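Local coordinates for D-alanyl-lipoteichoic acid synthetase (Streptococcus pneumoniae, PDB 3BMA) that belongs to the DltD family and acts in the D-alanylation of lipoteichoic acid during cell-wall biogenesis, at the interface of chains A and B. Coordinates in Å, arbitrary orientation; residue numbers count along the deposited sequence, not the author numbering. Chains: chain A/B, D-alanyl-lipoteichoic acid synthetase.

The interface of chains A and B. Residues chain A 122-123, 154; chain B 197.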
# COMPACT_ATOMS: atom_id res chain seq x y z
N GLN A 122 24.08 -18.17 9.98
CA GLN A 122 22.80 -18.52 9.37
C GLN A 122 21.76 -19.02 10.36
O GLN A 122 20.55 -18.82 10.17
CB GLN A 122 23.01 -19.62 8.32
CG GLN A 122 23.65 -19.16 7.03
CD GLN A 122 24.11 -20.31 6.15
OE1 GLN A 122 24.49 -20.11 5.00
NE2 GLN A 122 24.09 -21.53 6.69
N GLN A 123 22.24 -19.69 11.40
CA GLN A 123 21.38 -20.29 12.41
C GLN A 123 20.74 -19.26 13.34
O GLN A 123 19.65 -19.49 13.85
CB GLN A 123 22.17 -21.32 13.22
CG GLN A 123 22.74 -22.45 12.37
CD GLN A 123 23.51 -23.47 13.20
OE1 GLN A 123 23.00 -24.01 14.18
NE2 GLN A 123 24.75 -23.74 12.80
N PHE A 154 24.60 -13.39 2.67
CA PHE A 154 23.52 -13.88 1.82
C PHE A 154 23.45 -13.04 0.55
O PHE A 154 22.75 -12.02 0.53
CB PHE A 154 22.17 -13.77 2.53
CG PHE A 154 22.11 -14.37 3.90
CD1 PHE A 154 21.86 -13.56 5.01
CD2 PHE A 154 22.26 -15.74 4.09
CE1 PHE A 154 21.77 -14.11 6.28
CE2 PHE A 154 22.17 -16.29 5.37
CZ PHE A 154 21.93 -15.47 6.46
N PHE B 197 18.22 -23.05 6.75
CA PHE B 197 19.43 -22.94 7.57
C PHE B 197 19.30 -23.68 8.91
O PHE B 197 20.26 -23.71 9.69
CB PHE B 197 19.79 -21.47 7.81
CG PHE B 197 19.90 -20.65 6.55
CD1 PHE B 197 20.77 -21.03 5.53
CD2 PHE B 197 19.16 -19.48 6.40
CE1 PHE B 197 20.88 -20.27 4.36
CE2 PHE B 197 19.27 -18.72 5.24
CZ PHE B 197 20.13 -19.11 4.22
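With CG anti to its carbonyl carbon (chi1 -75°) and the chain extended beyond it, A:Gln122 runs across the B:Phe197 ring at about a right angle, on one face. The loop residue B:Phe197 also has CG anti to the carbonyl carbon (chi1 -53°), which turns that ring face toward A:Gln122 and A:Phe154. The patch belongs to the two-fold interface between two copies of this DltD-family protein, so a twin occurs with the chains exchanged; the pairing may be that of the crystal rather than of the cell. B:Phe197 hides 97 Å² against chain A. A:Gln122 sits on helix 118-124 and touches the ring along its whole side chain. CB stands 3.7 Å from CG of B:Phe197, at the root of the ring, and the methylene CG lies 3.7 Å above the ring plane, offset toward the CG–CD1 rim. The amide, tilted 26° from the ring plane, hangs beyond the CD1–CE1 rim on the same side; its carbon CD comes to 3.5 Å from B:Phe197 CD1. The backbone O of A:Gln122 approaches B:Phe197 CB at 3.6 Å. A:Phe154, in the loop after helix 141-153, comes over the same face, beyond the CZ–CE2 rim: its CE2 is 3.7 Å from CZ of B:Phe197, the two rings offset and moderately tilted. A:Gln123, next on the helix, adds a peripheral contact from its methylene CG to the backbone O of B:Phe197, at 3.9 Å.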